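Group 1 truncated hemoglobin GlbN (Synechocystis sp., PDB 1S69) binds one heme per subunit, forms a very stable complex with oxygen and releases it slowly, as a monomeric globin of the truncated hemoglobin family. Local coordinates at residues A[14-22]-A[43-52]; A[78-86]-A[112-122]. One frame throughout, in Å; residues are numbered along the deposited sequence.

Interaction 1. Residues A[14-22]-A[43-52]; sequences VDLAVDKFY and QRAHQKAFLT. With HEM (protoporphyrin IX containing Fe), chain D; CYN (cyanide ion), chain C.
Two torsions bring the polar groups of Y22 and Q43 together: Y22 carries its ring with CG beside the backbone N (chi1 -75°), and Q43, after starting with CG beside its own carbonyl carbon, bends at chi2 to turn its amide toward that phenol. The setting is the distal side of the two-on-two helical fold of truncated globins, where segments 14-22 and 43-52, on helices 10-26 and 40-54, run at 131° to each other and the ends of Y22, Q43 and Q47 reach the ligand above the heme. Q43 NE2 donates to Y22 OH at 2.8 Å in an almost straight bond lying close to the amide plane, although ring and amide planes stand 83° apart. Y22 OH in turn donates to the cyanide N; the modelled 2.5 Å is shorter than usual and its exact length doubtful. Q43, itself lining the pocket, is well placed to fix the rotation of the hydroxyl. Q47 completes this wall, its CB at the edge of the Y22 ring, while F21 lies over one face of that ring. H46, the distal iron ligand of the hexacoordinate form, does not meet the iron here; a propionate oxygen, HEM O2A, lies over one face of its imidazole, consistent with cyanide holding the distal site.

Farther from the heme the helices interlock by knobs into holes. V18 sits among R44, Q47, K48 and L51, its CB 3.6 Å from K48 CG, and V14 CG1 lies 3.6 Å from K48 O. The extended K48 chain lies against V18 before its ammonium forms two salt bridges, a pairing that would probably favour its protonated form. K48 NZ meets D15 OD1 at 2.9 Å from above the carboxylate plane, whereas D19 OD1 receives it on the syn side but tilted from the plane, also at 2.9 Å.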
loop_
_atom_site.group_PDB
_atom_site.type_symbol
_atom_site.label_atom_id
_atom_site.label_comp_id
_atom_site.label_asym_id
_atom_site.label_seq_id
_atom_site.Cartn_x
_atom_site.Cartn_y
_atom_site.Cartn_z
ATOM N N VAL A 14 -2.727 -9.251 7.044
ATOM C CA VAL A 14 -2.929 -7.952 6.403
ATOM C C VAL A 14 -3.082 -6.837 7.450
ATOM O O VAL A 14 -2.513 -5.759 7.289
ATOM C CB VAL A 14 -4.155 -7.956 5.395
ATOM C CG1 VAL A 14 -4.521 -6.523 4.893
ATOM C CG2 VAL A 14 -3.911 -8.880 4.259
ATOM N N ASP A 15 -3.798 -7.113 8.550
ATOM C CA ASP A 15 -4.083 -6.090 9.583
ATOM C C ASP A 15 -2.802 -5.635 10.192
ATOM O O ASP A 15 -2.549 -4.431 10.334
ATOM C CB ASP A 15 -5.030 -6.654 10.674
ATOM C CG ASP A 15 -5.227 -5.676 11.878
ATOM O OD1 ASP A 15 -6.189 -4.831 11.829
ATOM O OD2 ASP A 15 -4.495 -5.700 12.921
ATOM N N LEU A 16 -1.970 -6.615 10.527
ATOM C CA LEU A 16 -0.627 -6.377 11.090
ATOM C C LEU A 16 0.308 -5.696 10.096
ATOM O O LEU A 16 1.031 -4.769 10.457
ATOM C CB LEU A 16 0.011 -7.696 11.485
ATOM C CG LEU A 16 1.072 -7.703 12.586
ATOM C CD1 LEU A 16 2.428 -8.158 12.066
ATOM C CD2 LEU A 16 1.184 -6.403 13.439
ATOM N N ALA A 17 0.334 -6.186 8.858
ATOM C CA ALA A 17 1.172 -5.568 7.823
ATOM C C ALA A 17 0.837 -4.095 7.625
ATOM O O ALA A 17 1.713 -3.277 7.506
ATOM C CB ALA A 17 1.031 -6.308 6.505
ATOM N N VAL A 18 -0.432 -3.774 7.515
ATOM C CA VAL A 18 -0.859 -2.397 7.287
ATOM C C VAL A 18 -0.459 -1.468 8.460
ATOM O O VAL A 18 0.005 -0.347 8.271
ATOM C CB VAL A 18 -2.386 -2.310 6.974
ATOM C CG1 VAL A 18 -2.884 -0.847 7.003
ATOM C CG2 VAL A 18 -2.662 -2.863 5.518
ATOM N N ASP A 19 -0.627 -1.962 9.669
ATOM C CA ASP A 19 -0.292 -1.168 10.843
ATOM C C ASP A 19 1.185 -0.843 10.886
ATOM O O ASP A 19 1.589 0.326 11.084
ATOM C CB ASP A 19 -0.646 -1.907 12.121
ATOM C CG ASP A 19 -2.114 -1.904 12.400
ATOM O OD1 ASP A 19 -2.937 -1.212 11.770
ATOM O OD2 ASP A 19 -2.559 -2.617 13.314
ATOM N N LYS A 20 1.968 -1.886 10.676
ATOM C CA LYS A 20 3.399 -1.809 10.653
ATOM C C LYS A 20 3.917 -0.978 9.487
ATOM O O LYS A 20 4.888 -0.223 9.612
ATOM C CB LYS A 20 4.000 -3.240 10.538
ATOM C CG LYS A 20 4.050 -4.158 11.811
ATOM C CD LYS A 20 4.307 -3.358 13.054
ATOM C CE LYS A 20 5.272 -4.080 14.068
ATOM N NZ LYS A 20 5.268 -3.316 15.399
ATOM N N PHE A 21 3.273 -1.123 8.343
ATOM C CA PHE A 21 3.645 -0.361 7.143
ATOM C C PHE A 21 3.529 1.169 7.423
ATOM O O PHE A 21 4.445 1.908 7.116
ATOM C CB PHE A 21 2.783 -0.853 5.954
ATOM C CG PHE A 21 2.761 0.071 4.774
ATOM C CD1 PHE A 21 3.920 0.276 3.984
ATOM C CD2 PHE A 21 1.577 0.730 4.438
ATOM C CE1 PHE A 21 3.882 1.124 2.856
ATOM C CE2 PHE A 21 1.547 1.606 3.356
ATOM C CZ PHE A 21 2.678 1.800 2.561
ATOM N N TYR A 22 2.408 1.625 7.997
ATOM C CA TYR A 22 2.225 3.022 8.295
ATOM C C TYR A 22 3.152 3.519 9.373
ATOM O O TYR A 22 3.627 4.661 9.309
ATOM C CB TYR A 22 0.768 3.373 8.551
ATOM C CG TYR A 22 -0.006 3.408 7.227
ATOM C CD1 TYR A 22 0.389 4.303 6.193
ATOM C CD2 TYR A 22 -1.046 2.467 6.952
ATOM C CE1 TYR A 22 -0.257 4.309 4.950
ATOM C CE2 TYR A 22 -1.702 2.474 5.700
ATOM C CZ TYR A 22 -1.279 3.388 4.705
ATOM O OH TYR A 22 -1.877 3.426 3.466
ATOM N N GLN A 43 -7.293 5.739 7.181
ATOM C CA GLN A 43 -6.315 5.293 6.172
ATOM C C GLN A 43 -5.949 3.816 6.359
ATOM O O GLN A 43 -5.958 3.047 5.408
ATOM C CB GLN A 43 -5.059 6.168 6.242
ATOM C CG GLN A 43 -3.978 5.860 5.192
ATOM C CD GLN A 43 -4.476 5.989 3.731
ATOM O OE1 GLN A 43 -5.314 6.830 3.435
ATOM N NE2 GLN A 43 -3.956 5.144 2.834
ATOM N N ARG A 44 -5.596 3.440 7.588
ATOM C CA ARG A 44 -5.400 2.037 7.964
ATOM C C ARG A 44 -6.573 1.119 7.538
ATOM O O ARG A 44 -6.337 0.080 6.936
ATOM C CB ARG A 44 -5.073 1.885 9.439
ATOM C CG ARG A 44 -3.630 2.208 9.745
ATOM C CD ARG A 44 -3.199 1.866 11.217
ATOM N NE ARG A 44 -3.794 2.799 12.158
ATOM C CZ ARG A 44 -3.235 3.956 12.589
ATOM N NH1 ARG A 44 -1.994 4.319 12.283
ATOM N NH2 ARG A 44 -3.921 4.747 13.357
ATOM N N ALA A 45 -7.811 1.499 7.859
ATOM C CA ALA A 45 -8.980 0.696 7.512
ATOM C C ALA A 45 -9.130 0.611 5.992
ATOM O O ALA A 45 -9.382 -0.485 5.444
ATOM C CB ALA A 45 -10.261 1.279 8.106
ATOM N N HIS A 46 -8.964 1.738 5.295
ATOM C CA HIS A 46 -8.989 1.680 3.817
ATOM C C HIS A 46 -7.919 0.767 3.208
ATOM O O HIS A 46 -8.205 0.014 2.303
ATOM C CB HIS A 46 -8.725 3.031 3.218
ATOM C CG HIS A 46 -9.849 4.000 3.356
ATOM N ND1 HIS A 46 -11.168 3.691 2.951
ATOM C CD2 HIS A 46 -9.841 5.299 3.808
ATOM C CE1 HIS A 46 -11.931 4.759 3.136
ATOM N NE2 HIS A 46 -11.152 5.738 3.675
ATOM N N GLN A 47 -6.677 0.885 3.675
ATOM C CA GLN A 47 -5.567 0.072 3.122
ATOM C C GLN A 47 -5.770 -1.444 3.430
ATOM O O GLN A 47 -5.480 -2.305 2.578
ATOM C CB GLN A 47 -4.197 0.516 3.640
ATOM C CG GLN A 47 -3.002 -0.072 2.828
ATOM C CD GLN A 47 -2.928 0.479 1.399
ATOM O OE1 GLN A 47 -2.279 1.507 1.165
ATOM N NE2 GLN A 47 -3.540 -0.201 0.456
ATOM N N LYS A 48 -6.289 -1.759 4.627
ATOM C CA LYS A 48 -6.571 -3.151 4.944
ATOM C C LYS A 48 -7.583 -3.707 3.960
ATOM O O LYS A 48 -7.404 -4.812 3.451
ATOM C CB LYS A 48 -7.016 -3.349 6.401
ATOM C CG LYS A 48 -5.857 -3.181 7.339
ATOM C CD LYS A 48 -6.293 -2.765 8.794
ATOM C CE LYS A 48 -5.079 -2.502 9.673
ATOM N NZ LYS A 48 -5.634 -2.109 11.032
ATOM N N ALA A 49 -8.656 -2.956 3.722
ATOM C CA ALA A 49 -9.690 -3.338 2.777
ATOM C C ALA A 49 -9.157 -3.417 1.322
ATOM O O ALA A 49 -9.494 -4.344 0.558
ATOM C CB ALA A 49 -10.857 -2.360 2.880
ATOM N N PHE A 50 -8.324 -2.449 0.957
ATOM C CA PHE A 50 -7.724 -2.402 -0.379
ATOM C C PHE A 50 -6.764 -3.569 -0.648
ATOM O O PHE A 50 -6.872 -4.226 -1.668
ATOM C CB PHE A 50 -7.004 -1.058 -0.680
ATOM C CG PHE A 50 -6.521 -1.005 -2.093
ATOM C CD1 PHE A 50 -7.396 -0.627 -3.124
ATOM C CD2 PHE A 50 -5.274 -1.514 -2.417
ATOM C CE1 PHE A 50 -6.999 -0.720 -4.457
ATOM C CE2 PHE A 50 -4.851 -1.595 -3.779
ATOM C CZ PHE A 50 -5.731 -1.183 -4.775
ATOM N N LEU A 51 -5.859 -3.845 0.263
ATOM C CA LEU A 51 -4.907 -4.931 0.044
ATOM C C LEU A 51 -5.598 -6.284 0.129
ATOM O O LEU A 51 -5.213 -7.192 -0.545
ATOM C CB LEU A 51 -3.759 -4.841 1.035
ATOM C CG LEU A 51 -2.840 -3.611 0.813
ATOM C CD1 LEU A 51 -1.748 -3.602 1.849
ATOM C CD2 LEU A 51 -2.224 -3.547 -0.617
ATOM N N THR A 52 -6.646 -6.382 0.964
ATOM C CA THR A 52 -7.439 -7.601 0.993
ATOM C C THR A 52 -7.978 -7.907 -0.414
ATOM O O THR A 52 -7.835 -9.021 -0.883
ATOM C CB THR A 52 -8.552 -7.484 2.027
ATOM O OG1 THR A 52 -7.938 -7.473 3.326
ATOM C CG2 THR A 52 -9.473 -8.734 2.012
HETATM C CHA HEM D . -4.897 7.173 0.093
HETATM C CHB HEM D . -3.628 2.786 -1.651
HETATM C CHC HEM D . 0.521 4.688 -3.292
HETATM C CHD HEM D . -0.230 8.434 -0.266
HETATM C C1A HEM D . -4.927 5.828 -0.303
HETATM C C2A HEM D . -6.042 4.920 -0.113
HETATM C C3A HEM D . -5.686 3.718 -0.552
HETATM C C4A HEM D . -4.345 3.797 -1.050
HETATM C CMA HEM D . -6.570 2.439 -0.503
HETATM C CAA HEM D . -7.373 5.354 0.549
HETATM C CBA HEM D . -8.343 5.518 -0.635
HETATM C CGA HEM D . -9.816 5.723 -0.305
HETATM O O1A HEM D . -10.075 6.868 0.041
HETATM O O2A HEM D . -10.720 4.802 -0.418
HETATM C C1B HEM D . -2.414 2.964 -2.282
HETATM C C2B HEM D . -1.742 1.922 -2.978
HETATM C C3B HEM D . -0.585 2.439 -3.479
HETATM C C4B HEM D . -0.521 3.823 -3.040
HETATM C CMB HEM D . -2.323 0.473 -3.137
HETATM C CAB HEM D . 0.610 1.783 -4.285
HETATM C CBB HEM D . 1.195 0.576 -4.000
HETATM C C1C HEM D . 0.678 5.893 -2.594
HETATM C C2C HEM D . 1.869 6.706 -2.625
HETATM C C3C HEM D . 1.647 7.711 -1.747
HETATM C C4C HEM D . 0.341 7.567 -1.158
HETATM C CMC HEM D . 3.102 6.372 -3.548
HETATM C CAC HEM D . 2.533 8.892 -1.305
HETATM C CBC HEM D . 3.783 8.649 -0.938
HETATM C C1D HEM D . -1.544 8.454 0.092
HETATM C C2D HEM D . -2.166 9.484 0.853
HETATM C C3D HEM D . -3.602 9.081 0.918
HETATM C C4D HEM D . -3.736 7.871 0.200
HETATM C CMD HEM D . -1.539 10.733 1.475
HETATM C CAD HEM D . -4.737 9.793 1.625
HETATM C CBD HEM D . -5.099 10.830 0.559
HETATM C CGD HEM D . -5.857 11.954 1.190
HETATM O O1D HEM D . -7.064 11.824 1.333
HETATM O O2D HEM D . -5.275 12.987 1.542
HETATM N NA HEM D . -3.910 5.087 -0.842
HETATM N NB HEM D . -1.640 4.131 -2.306
HETATM N NC HEM D . -0.212 6.453 -1.702
HETATM N ND HEM D . -2.504 7.522 -0.310
HETATM FE FE HEM D . -2.077 5.816 -1.277
HETATM C C CYN C . -1.372 4.966 0.454
HETATM N N CYN C . -1.019 4.557 1.414
HETATM O O HOH W 1 0.190 2.189 11.862
#

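Interaction 2. Residues A[78-86]-A[112-122]; sequences GLNGEHFDA and AGAPAHKRDVL. With HEM (protoporphyrin IX containing Fe), chain D.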
loop_
_atom_site.group_PDB
_atom_site.type_symbol
_atom_site.label_atom_id
_atom_site.label_comp_id
_atom_site.label_asym_id
_atom_site.label_seq_id
_atom_site.Cartn_x
_atom_site.Cartn_y
_atom_site.Cartn_z
ATOM N N GLY A 78 3.391 17.571 -5.381
ATOM C CA GLY A 78 4.561 17.037 -6.064
ATOM C C GLY A 78 4.719 15.516 -6.006
ATOM O O GLY A 78 5.829 14.977 -6.219
ATOM N N LEU A 79 3.623 14.797 -5.782
ATOM C CA LEU A 79 3.768 13.313 -5.719
ATOM C C LEU A 79 4.347 12.789 -7.051
ATOM O O LEU A 79 3.753 13.019 -8.091
ATOM C CB LEU A 79 2.402 12.644 -5.447
ATOM C CG LEU A 79 2.493 11.106 -5.257
ATOM C CD1 LEU A 79 3.143 10.862 -3.866
ATOM C CD2 LEU A 79 1.034 10.487 -5.383
ATOM N N ASN A 80 5.448 12.033 -6.969
ATOM C CA ASN A 80 6.166 11.477 -8.124
ATOM C C ASN A 80 6.670 9.996 -7.965
ATOM O O ASN A 80 6.378 9.328 -6.960
ATOM C CB ASN A 80 7.351 12.420 -8.486
ATOM C CG ASN A 80 8.449 12.428 -7.409
ATOM O OD1 ASN A 80 8.713 11.418 -6.729
ATOM N ND2 ASN A 80 9.079 13.583 -7.238
ATOM N N GLY A 81 7.449 9.525 -8.943
ATOM C CA GLY A 81 7.934 8.146 -9.022
ATOM C C GLY A 81 8.813 7.745 -7.853
ATOM O O GLY A 81 8.789 6.593 -7.412
ATOM N N GLU A 82 9.556 8.706 -7.309
ATOM C CA GLU A 82 10.428 8.436 -6.167
ATOM C C GLU A 82 9.626 8.134 -4.904
ATOM O O GLU A 82 9.989 7.245 -4.154
ATOM C CB GLU A 82 11.317 9.635 -5.850
ATOM C CG GLU A 82 11.878 10.267 -7.092
ATOM C CD GLU A 82 12.954 9.435 -7.744
ATOM O OE1 GLU A 82 12.645 8.469 -8.559
ATOM O OE2 GLU A 82 14.121 9.793 -7.438
ATOM N N HIS A 83 8.570 8.917 -4.667
ATOM C CA HIS A 83 7.623 8.667 -3.564
ATOM C C HIS A 83 6.957 7.328 -3.757
ATOM O O HIS A 83 6.828 6.575 -2.818
ATOM C CB HIS A 83 6.538 9.740 -3.565
ATOM C CG HIS A 83 7.098 11.115 -3.507
ATOM N ND1 HIS A 83 6.710 12.140 -4.345
ATOM C CD2 HIS A 83 8.075 11.612 -2.714
ATOM C CE1 HIS A 83 7.416 13.211 -4.051
ATOM N NE2 HIS A 83 8.263 12.905 -3.078
ATOM N N PHE A 84 6.466 7.059 -4.970
ATOM C CA PHE A 84 5.893 5.737 -5.297
ATOM C C PHE A 84 6.862 4.563 -4.938
ATOM O O PHE A 84 6.478 3.545 -4.312
ATOM C CB PHE A 84 5.512 5.717 -6.780
ATOM C CG PHE A 84 4.732 4.466 -7.173
ATOM C CD1 PHE A 84 3.331 4.459 -7.120
ATOM C CD2 PHE A 84 5.407 3.298 -7.542
ATOM C CE1 PHE A 84 2.614 3.319 -7.442
ATOM C CE2 PHE A 84 4.695 2.107 -7.885
ATOM C CZ PHE A 84 3.297 2.128 -7.847
ATOM N N ASP A 85 8.113 4.685 -5.368
ATOM C CA ASP A 85 9.077 3.642 -5.079
ATOM C C ASP A 85 9.367 3.507 -3.563
ATOM O O ASP A 85 9.577 2.399 -3.096
ATOM C CB ASP A 85 10.381 3.951 -5.815
ATOM C CG ASP A 85 10.264 3.778 -7.287
ATOM O OD1 ASP A 85 9.385 3.061 -7.829
ATOM O OD2 ASP A 85 11.013 4.385 -8.024
ATOM N N ALA A 86 9.383 4.635 -2.822
ATOM C CA ALA A 86 9.497 4.623 -1.348
ATOM C C ALA A 86 8.350 3.825 -0.666
ATOM O O ALA A 86 8.582 3.066 0.282
ATOM C CB ALA A 86 9.571 6.070 -0.756
ATOM N N ALA A 112 2.045 -4.170 -6.184
ATOM C CA ALA A 112 2.387 -2.816 -5.784
ATOM C C ALA A 112 3.037 -2.052 -6.943
ATOM O O ALA A 112 2.785 -0.874 -7.098
ATOM C CB ALA A 112 3.302 -2.841 -4.479
ATOM N N GLY A 113 3.785 -2.757 -7.785
ATOM C CA GLY A 113 4.456 -2.203 -8.961
ATOM C C GLY A 113 3.795 -2.288 -10.319
ATOM O O GLY A 113 4.344 -1.790 -11.294
ATOM N N ALA A 114 2.618 -2.894 -10.430
ATOM C CA ALA A 114 1.945 -2.946 -11.716
ATOM C C ALA A 114 1.748 -1.531 -12.262
ATOM O O ALA A 114 1.412 -0.613 -11.510
ATOM C CB ALA A 114 0.586 -3.649 -11.543
ATOM N N PRO A 115 1.990 -1.337 -13.562
ATOM C CA PRO A 115 1.639 -0.097 -14.261
ATOM C C PRO A 115 0.197 0.382 -14.062
ATOM O O PRO A 115 -0.009 1.580 -13.945
ATOM C CB PRO A 115 1.829 -0.465 -15.753
ATOM C CG PRO A 115 2.919 -1.487 -15.739
ATOM C CD PRO A 115 2.712 -2.288 -14.439
ATOM N N ALA A 116 -0.777 -0.515 -14.060
ATOM C CA ALA A 116 -2.174 -0.099 -13.827
ATOM C C ALA A 116 -2.352 0.528 -12.428
ATOM O O ALA A 116 -3.253 1.353 -12.217
ATOM C CB ALA A 116 -3.140 -1.275 -14.003
ATOM N N HIS A 117 -1.503 0.132 -11.474
ATOM C CA HIS A 117 -1.468 0.817 -10.192
ATOM C C HIS A 117 -0.679 2.147 -10.211
ATOM O O HIS A 117 -1.196 3.206 -9.848
ATOM C CB HIS A 117 -0.896 -0.117 -9.120
ATOM C CG HIS A 117 -0.986 0.484 -7.763
ATOM N ND1 HIS A 117 -2.188 0.882 -7.218
ATOM C CD2 HIS A 117 -0.032 0.823 -6.876
ATOM C CE1 HIS A 117 -1.970 1.394 -6.025
ATOM N NE2 HIS A 117 -0.667 1.383 -5.802
ATOM N N LYS A 118 0.591 2.069 -10.647
ATOM C CA LYS A 118 1.493 3.239 -10.725
ATOM C C LYS A 118 0.926 4.417 -11.542
ATOM O O LYS A 118 1.020 5.563 -11.102
ATOM C CB LYS A 118 2.834 2.836 -11.319
ATOM C CG LYS A 118 3.914 3.909 -11.116
ATOM C CD LYS A 118 5.252 3.481 -11.614
ATOM C CE LYS A 118 6.239 4.643 -11.405
ATOM N NZ LYS A 118 7.652 4.143 -11.729
ATOM N N ARG A 119 0.408 4.144 -12.762
ATOM C CA ARG A 119 -0.085 5.207 -13.646
ATOM C C ARG A 119 -1.253 5.942 -12.992
ATOM O O ARG A 119 -1.381 7.143 -13.086
ATOM C CB ARG A 119 -0.561 4.613 -14.974
ATOM C CG ARG A 119 0.564 4.200 -15.886
ATOM C CD ARG A 119 1.090 5.376 -16.544
ATOM N NE ARG A 119 2.241 5.041 -17.348
ATOM C CZ ARG A 119 2.524 5.601 -18.494
ATOM N NH1 ARG A 119 1.717 6.526 -19.010
ATOM N NH2 ARG A 119 3.603 5.187 -19.145
ATOM N N ASP A 120 -2.138 5.194 -12.347
ATOM C CA ASP A 120 -3.310 5.831 -11.719
ATOM C C ASP A 120 -2.937 6.637 -10.468
ATOM O O ASP A 120 -3.292 7.825 -10.374
ATOM C CB ASP A 120 -4.376 4.785 -11.428
ATOM C CG ASP A 120 -5.263 4.504 -12.655
ATOM O OD1 ASP A 120 -5.627 5.410 -13.422
ATOM O OD2 ASP A 120 -5.665 3.361 -12.888
ATOM N N VAL A 121 -2.183 6.024 -9.565
ATOM C CA VAL A 121 -1.705 6.690 -8.362
ATOM C C VAL A 121 -1.008 7.983 -8.771
ATOM O O VAL A 121 -1.278 9.063 -8.236
ATOM C CB VAL A 121 -0.705 5.773 -7.536
ATOM C CG1 VAL A 121 0.028 6.591 -6.455
ATOM C CG2 VAL A 121 -1.425 4.571 -6.849
ATOM N N LEU A 122 -0.074 7.891 -9.716
ATOM C CA LEU A 122 0.661 9.108 -10.107
ATOM C C LEU A 122 -0.085 9.999 -11.125
ATOM O O LEU A 122 0.428 11.037 -11.547
ATOM C CB LEU A 122 2.081 8.714 -10.631
ATOM C CG LEU A 122 2.983 7.983 -9.610
ATOM C CD1 LEU A 122 4.286 7.573 -10.243
ATOM C CD2 LEU A 122 3.202 8.827 -8.316
HETATM C CHA HEM D . -4.897 7.173 0.093
HETATM C CHB HEM D . -3.628 2.786 -1.651
HETATM C CHC HEM D . 0.521 4.688 -3.292
HETATM C CHD HEM D . -0.230 8.434 -0.266
HETATM C C1A HEM D . -4.927 5.828 -0.303
HETATM C C2A HEM D . -6.042 4.920 -0.113
HETATM C C3A HEM D . -5.686 3.718 -0.552
HETATM C C4A HEM D . -4.345 3.797 -1.050
HETATM C CMA HEM D . -6.570 2.439 -0.503
HETATM C CAA HEM D . -7.373 5.354 0.549
HETATM C CBA HEM D . -8.343 5.518 -0.635
HETATM C CGA HEM D . -9.816 5.723 -0.305
HETATM O O1A HEM D . -10.075 6.868 0.041
HETATM O O2A HEM D . -10.720 4.802 -0.418
HETATM C C1B HEM D . -2.414 2.964 -2.282
HETATM C C2B HEM D . -1.742 1.922 -2.978
HETATM C C3B HEM D . -0.585 2.439 -3.479
HETATM C C4B HEM D . -0.521 3.823 -3.040
HETATM C CMB HEM D . -2.323 0.473 -3.137
HETATM C CAB HEM D . 0.610 1.783 -4.285
HETATM C CBB HEM D . 1.195 0.576 -4.000
HETATM C C1C HEM D . 0.678 5.893 -2.594
HETATM C C2C HEM D . 1.869 6.706 -2.625
HETATM C C3C HEM D . 1.647 7.711 -1.747
HETATM C C4C HEM D . 0.341 7.567 -1.158
HETATM C CMC HEM D . 3.102 6.372 -3.548
HETATM C CAC HEM D . 2.533 8.892 -1.305
HETATM C CBC HEM D . 3.783 8.649 -0.938
HETATM C C1D HEM D . -1.544 8.454 0.092
HETATM C C2D HEM D . -2.166 9.484 0.853
HETATM C C3D HEM D . -3.602 9.081 0.918
HETATM C C4D HEM D . -3.736 7.871 0.200
HETATM C CMD HEM D . -1.539 10.733 1.475
HETATM C CAD HEM D . -4.737 9.793 1.625
HETATM C CBD HEM D . -5.099 10.830 0.559
HETATM C CGD HEM D . -5.857 11.954 1.190
HETATM O O1D HEM D . -7.064 11.824 1.333
HETATM O O2D HEM D . -5.275 12.987 1.542
HETATM N NA HEM D . -3.910 5.087 -0.842
HETATM N NB HEM D . -1.640 4.131 -2.306
HETATM N NC HEM D . -0.212 6.453 -1.702
HETATM N ND HEM D . -2.504 7.522 -0.310
HETATM FE FE HEM D . -2.077 5.816 -1.277
HETATM O O HOH W 2 3.005 12.214 -10.584
HETATM O O HOH W 3 8.560 2.310 -10.156
#
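The ring of F84 is the knob of this contact, set among A112, H117, K118 and V121 where helix 81-98 meets the short C-terminal helix 115-121 and the end of helix 102-113, on the side of the globin fold where the heme is covalently held. Packing is tight here. K118 lays its aliphatic chain over one face of the ring in a CH-pi contact, CG 3.7 Å from the centroid and 7° off the ring normal, while V121 CG1 and H117 CD2 come up at the edge. F84 CZ lies 3.1 Å from A112 O, a buried carbonyl that has no hydrogen-bonding partner. Anti placement of CG to the backbone N (chi1 -173°) directs the imidazole of H117 at the heme vinyl, where its NE2 is covalently joined to CAB, the modelled bond being stretched at 2.0 Å.

Toward G81, L122 packs both on backbone, CD2 3.5 Å from N80 O, and on the L79 side chain, which crosses it at about a right angle. N80 and H83 form a capping box at the start of helix 81-98. The solvent side is looser, and no direct hydrogen bond joins the two segments. Exposed D85 approaches K118 through a water that donates to D85 OD1 and accepts from K118 NZ, 2.6 Å from each of these two atoms.

Overall arrangement
Interactions 1 and 2 show how a small globin can hold one prosthetic group between two contacts whose own segments do not touch. Their centres lie about 18 Å apart on opposite sides of the chain's centre, and their nearest atoms are about 5 Å apart; both meet the heme. Interaction 1 supplies Y22, Q43 and Q47 to the cyanide pocket, whereas interaction 2 supplies H117, the covalent heme link, and V121, whose side chain is about 4 Å from that of the proximal ligand H70. The side chains of H117 and H46 are about 12 Å apart. One contact thus shapes the ligand-binding side, and the other secures the macrocycle at its periphery.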